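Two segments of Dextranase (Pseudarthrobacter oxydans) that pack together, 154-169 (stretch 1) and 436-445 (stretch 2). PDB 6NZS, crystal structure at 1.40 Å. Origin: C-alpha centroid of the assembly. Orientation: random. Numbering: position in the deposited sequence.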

# COMPACT_ATOMS: atom_id res chain seq x y z
N LEU A 154 17.72 5.68 11.09
CA LEU A 154 16.51 6.37 11.49
C LEU A 154 16.68 7.88 11.37
O LEU A 154 17.73 8.44 11.68
CB LEU A 154 16.15 6.03 12.94
CG LEU A 154 15.82 4.57 13.23
CD1 LEU A 154 15.47 4.38 14.70
CD2 LEU A 154 14.68 4.10 12.32
N TYR A 155 15.61 8.54 10.95
CA TYR A 155 15.49 9.99 11.01
C TYR A 155 14.07 10.30 11.47
O TYR A 155 13.17 9.46 11.43
CB TYR A 155 15.77 10.65 9.64
CG TYR A 155 14.52 10.62 8.79
CD1 TYR A 155 14.10 9.44 8.20
CD2 TYR A 155 13.72 11.76 8.65
CE1 TYR A 155 12.93 9.38 7.48
CE2 TYR A 155 12.55 11.71 7.93
CZ TYR A 155 12.15 10.51 7.34
OH TYR A 155 10.98 10.45 6.63
N THR A 156 13.86 11.54 11.90
CA THR A 156 12.53 12.00 12.29
C THR A 156 12.05 13.05 11.31
O THR A 156 12.78 14.02 11.01
CB THR A 156 12.54 12.55 13.72
OG1 THR A 156 12.92 11.49 14.62
CG2 THR A 156 11.16 13.10 14.11
N ALA A 157 10.84 12.86 10.78
CA ALA A 157 10.17 13.89 10.00
C ALA A 157 9.45 14.84 10.94
O ALA A 157 8.78 14.40 11.88
CB ALA A 157 9.17 13.25 9.05
N TYR A 158 9.61 16.14 10.70
CA TYR A 158 8.97 17.19 11.49
C TYR A 158 8.05 18.04 10.62
O TYR A 158 8.28 18.18 9.42
CB TYR A 158 10.02 18.13 12.08
CG TYR A 158 10.93 17.46 13.07
CD1 TYR A 158 12.09 16.81 12.64
CD2 TYR A 158 10.65 17.47 14.43
CE1 TYR A 158 12.94 16.19 13.55
CE2 TYR A 158 11.49 16.85 15.34
CZ TYR A 158 12.62 16.20 14.89
OH TYR A 158 13.47 15.59 15.80
N ASN A 159 7.03 18.61 11.24
CA ASN A 159 6.19 19.60 10.58
C ASN A 159 6.68 20.97 11.02
O ASN A 159 6.77 21.24 12.22
CB ASN A 159 4.71 19.40 10.94
CG ASN A 159 3.78 20.31 10.15
OD1 ASN A 159 4.18 21.38 9.70
ND2 ASN A 159 2.54 19.89 9.98
N ASP A 160 7.07 21.80 10.06
CA ASP A 160 7.58 23.13 10.40
C ASP A 160 6.49 24.12 10.78
O ASP A 160 6.80 25.27 11.16
CB ASP A 160 8.53 23.68 9.32
CG ASP A 160 7.82 24.09 8.02
OD1 ASP A 160 6.57 24.09 7.94
OD2 ASP A 160 8.54 24.42 7.06
N MET A 161 5.22 23.72 10.69
CA MET A 161 4.07 24.50 11.13
C MET A 161 3.85 25.77 10.32
O MET A 161 3.12 26.67 10.74
CB MET A 161 4.12 24.79 12.64
CG MET A 161 4.30 23.51 13.48
SD MET A 161 3.04 22.26 13.13
CE MET A 161 1.73 22.86 14.18
N SER A 162 4.43 25.82 9.12
CA SER A 162 4.30 26.98 8.26
C SER A 162 2.91 27.05 7.63
O SER A 162 2.32 26.03 7.27
CB SER A 162 5.36 26.94 7.16
OG SER A 162 5.22 25.79 6.34
N GLY A 163 2.38 28.26 7.50
CA GLY A 163 1.14 28.44 6.75
C GLY A 163 -0.03 27.68 7.36
O GLY A 163 -0.10 27.44 8.57
N ASP A 164 -0.94 27.26 6.48
CA ASP A 164 -2.17 26.62 6.94
C ASP A 164 -1.94 25.18 7.36
O ASP A 164 -2.52 24.71 8.35
CB ASP A 164 -3.23 26.67 5.84
CG ASP A 164 -3.80 28.07 5.62
OD1 ASP A 164 -3.76 28.89 6.56
OD2 ASP A 164 -4.30 28.34 4.51
N SER A 165 -1.11 24.45 6.62
CA SER A 165 -0.99 23.01 6.83
C SER A 165 0.37 22.58 7.33
O SER A 165 0.53 21.43 7.76
CB SER A 165 -1.25 22.26 5.51
OG SER A 165 -2.55 22.53 5.04
N GLY A 166 1.36 23.46 7.28
CA GLY A 166 2.72 23.06 7.55
C GLY A 166 3.34 22.37 6.35
O GLY A 166 2.69 22.07 5.35
N LYS A 167 4.63 22.11 6.48
CA LYS A 167 5.41 21.37 5.50
C LYS A 167 6.34 20.45 6.27
O LYS A 167 6.79 20.78 7.37
CB LYS A 167 6.27 22.30 4.63
CG LYS A 167 5.46 23.24 3.73
CD LYS A 167 5.11 22.57 2.42
CE LYS A 167 3.98 23.30 1.70
NZ LYS A 167 3.28 22.40 0.73
N LEU A 168 6.64 19.29 5.68
CA LEU A 168 7.58 18.38 6.31
C LEU A 168 9.02 18.85 6.10
O LEU A 168 9.37 19.40 5.06
CB LEU A 168 7.41 16.96 5.78
CG LEU A 168 6.15 16.24 6.26
CD1 LEU A 168 6.16 14.84 5.70
CD2 LEU A 168 6.04 16.22 7.77
N THR A 169 9.85 18.61 7.11
CA THR A 169 11.26 18.94 7.06
C THR A 169 12.01 17.98 7.98
O THR A 169 11.43 17.40 8.90
CB THR A 169 11.48 20.40 7.50
OG1 THR A 169 12.89 20.70 7.49
CG2 THR A 169 10.94 20.61 8.90
N ASN A 436 3.82 5.96 9.18
CA ASN A 436 2.97 6.91 8.49
C ASN A 436 3.57 8.29 8.66
O ASN A 436 4.23 8.56 9.67
CB ASN A 436 1.53 6.89 9.03
CG ASN A 436 1.41 7.60 10.36
OD1 ASN A 436 1.01 8.78 10.41
ND2 ASN A 436 1.76 6.92 11.44
N ARG A 437 3.31 9.17 7.69
CA ARG A 437 3.76 10.55 7.77
C ARG A 437 2.59 11.51 7.64
O ARG A 437 2.70 12.58 7.04
CB ARG A 437 4.84 10.85 6.72
CG ARG A 437 6.21 10.21 7.04
CD ARG A 437 7.34 10.83 6.20
NE ARG A 437 7.09 10.73 4.77
CZ ARG A 437 7.36 9.67 4.02
NH1 ARG A 437 7.90 8.58 4.56
NH2 ARG A 437 7.08 9.69 2.72
N MET A 438 1.45 11.13 8.21
CA MET A 438 0.26 11.99 8.16
C MET A 438 0.47 13.16 9.11
O MET A 438 0.63 12.98 10.32
CB MET A 438 -0.99 11.18 8.49
CG MET A 438 -1.26 10.07 7.46
SD MET A 438 -2.85 9.21 7.65
CE MET A 438 -2.61 8.44 9.24
N TYR A 439 0.50 14.38 8.57
CA TYR A 439 1.15 15.48 9.27
C TYR A 439 0.36 16.77 9.39
O TYR A 439 0.86 17.70 10.02
CB TYR A 439 2.50 15.82 8.61
CG TYR A 439 2.40 16.47 7.23
CD1 TYR A 439 2.32 17.85 7.08
CD2 TYR A 439 2.42 15.69 6.07
CE1 TYR A 439 2.25 18.44 5.82
CE2 TYR A 439 2.36 16.27 4.81
CZ TYR A 439 2.27 17.64 4.70
OH TYR A 439 2.21 18.21 3.45
N TRP A 440 -0.84 16.86 8.82
CA TRP A 440 -1.46 18.16 8.57
C TRP A 440 -1.69 18.96 9.85
O TRP A 440 -2.24 18.46 10.83
CB TRP A 440 -2.80 17.96 7.87
CG TRP A 440 -2.77 17.12 6.64
CD1 TRP A 440 -3.37 15.90 6.46
CD2 TRP A 440 -2.15 17.45 5.39
NE1 TRP A 440 -3.15 15.46 5.19
CE2 TRP A 440 -2.41 16.39 4.50
CE3 TRP A 440 -1.41 18.55 4.93
CZ2 TRP A 440 -1.95 16.38 3.19
CZ3 TRP A 440 -0.95 18.54 3.63
CH2 TRP A 440 -1.22 17.46 2.77
N LYS A 441 -1.30 20.24 9.80
CA LYS A 441 -1.60 21.16 10.89
C LYS A 441 -3.08 21.51 10.92
O LYS A 441 -3.70 21.58 11.99
CB LYS A 441 -0.74 22.41 10.70
CG LYS A 441 -1.04 23.61 11.57
CD LYS A 441 -0.12 24.75 11.15
CE LYS A 441 -0.54 26.10 11.69
NZ LYS A 441 0.39 27.19 11.26
N ASP A 442 -3.68 21.73 9.75
CA ASP A 442 -5.10 22.01 9.69
C ASP A 442 -5.88 20.70 9.75
O ASP A 442 -5.33 19.62 9.55
CB ASP A 442 -5.47 22.84 8.45
CG ASP A 442 -5.04 22.20 7.14
OD1 ASP A 442 -4.01 21.51 7.10
OD2 ASP A 442 -5.73 22.41 6.11
N VAL A 443 -7.18 20.81 10.03
CA VAL A 443 -8.04 19.64 10.18
C VAL A 443 -8.58 19.29 8.79
O VAL A 443 -9.60 19.82 8.35
CB VAL A 443 -9.15 19.87 11.21
CG1 VAL A 443 -10.09 18.66 11.29
CG2 VAL A 443 -8.55 20.17 12.59
N LYS A 444 -7.89 18.39 8.10
CA LYS A 444 -8.28 17.97 6.76
C LYS A 444 -9.38 16.92 6.80
O LYS A 444 -9.51 16.16 7.77
CB LYS A 444 -7.08 17.40 6.00
CG LYS A 444 -5.93 18.36 5.84
CD LYS A 444 -5.88 18.92 4.46
CE LYS A 444 -4.65 19.75 4.24
NZ LYS A 444 -5.03 21.04 3.61
N TYR A 445 -10.18 16.87 5.74
CA TYR A 445 -11.30 15.93 5.68
C TYR A 445 -10.88 14.52 5.31
O TYR A 445 -11.62 13.58 5.60
CB TYR A 445 -12.35 16.38 4.66
CG TYR A 445 -12.96 17.74 4.90
CD1 TYR A 445 -14.07 17.90 5.73
CD2 TYR A 445 -12.44 18.87 4.28
CE1 TYR A 445 -14.64 19.15 5.94
CE2 TYR A 445 -13.00 20.13 4.48
CZ TYR A 445 -14.09 20.26 5.31
OH TYR A 445 -14.65 21.51 5.50
O HOH W 1 -3.53 23.82 2.98
O HOH W 2 2.06 20.79 3.00
O HOH W 3 5.52 18.63 3.11

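A segment without regular secondary structure can pack precisely when its donors meet the backbone carbonyls of its partner, and this pair of segments from a dextranase is a compact example: stretch 2, with no helix or strand, packs on two short strands and the loop between them. Residues that touch across the contact are at least 269 positions apart in sequence, yet together the two stretches bury 656 Å². Three residues, Lys441, Tyr439 and Ser165, cover the most surface.

Lys441 contributes at both ends. Its backbone N donates to Ser165 O at 3.0 Å with a nearly straight N-H...O angle of 165°, in the region where the two backbones come within 4.5 Å, measured from Ser165 CA to Lys441 CA. From there the side chain extends with all four chi angles in the t well, and this reach delivers the ammonium group to the turn of stretch 1. There Lys441 NZ donates to Met161 O at 2.8 Å and to Gly163 O at 2.7 Å, so one charged group ties together two carbonyls of the same loop. The aliphatic part is not idle: Lys441 CG lies 3.9 Å from Met161 CE.

Tyr439 shows how an aromatic residue can use its surroundings differently by direction. Over one face of the ring sits Leu168, whose CG is 3.9 Å from the ring centroid and 17° off the normal, a CH-pi contact; Leu168 CD2 also packs 3.7 Å from Tyr439 CB. Asn159 ND2 and Gly166 O lie at the edge, near the ring plane, with Gly166 O 3.7 Å from Tyr439 CE1. The backbone takes part as well, since Asn159 ND2 donates to Tyr439 O at 2.8 Å. That amide is held in place from its other end, because Met161 N donates to Asn159 OD1 at 2.7 Å. The same oxygen leaves no room beside Gly166: a CB there would come within 1.9 Å of Asn159 OD1. At the far end of the ring, a water 2.6 Å from Tyr439 OH donates to Gly166 O at 2.7 Å, bridging the stretches.

Ser165 illustrates that a CA-to-CB bond pointing away need not remove a side chain from a contact. Its CB rests 3.8 Å from Trp440 CE3, at the edge of the indole, while Ser165 OG donates to Asp442 OD1 at 2.7 Å and accepts from Lys444 NZ at 3.2 Å. Lys444 NZ also forms a salt bridge with Asp442 OD2 at 2.9 Å, so the hydroxyl lies beside an ion pair within stretch 2, bonded to both of its partners.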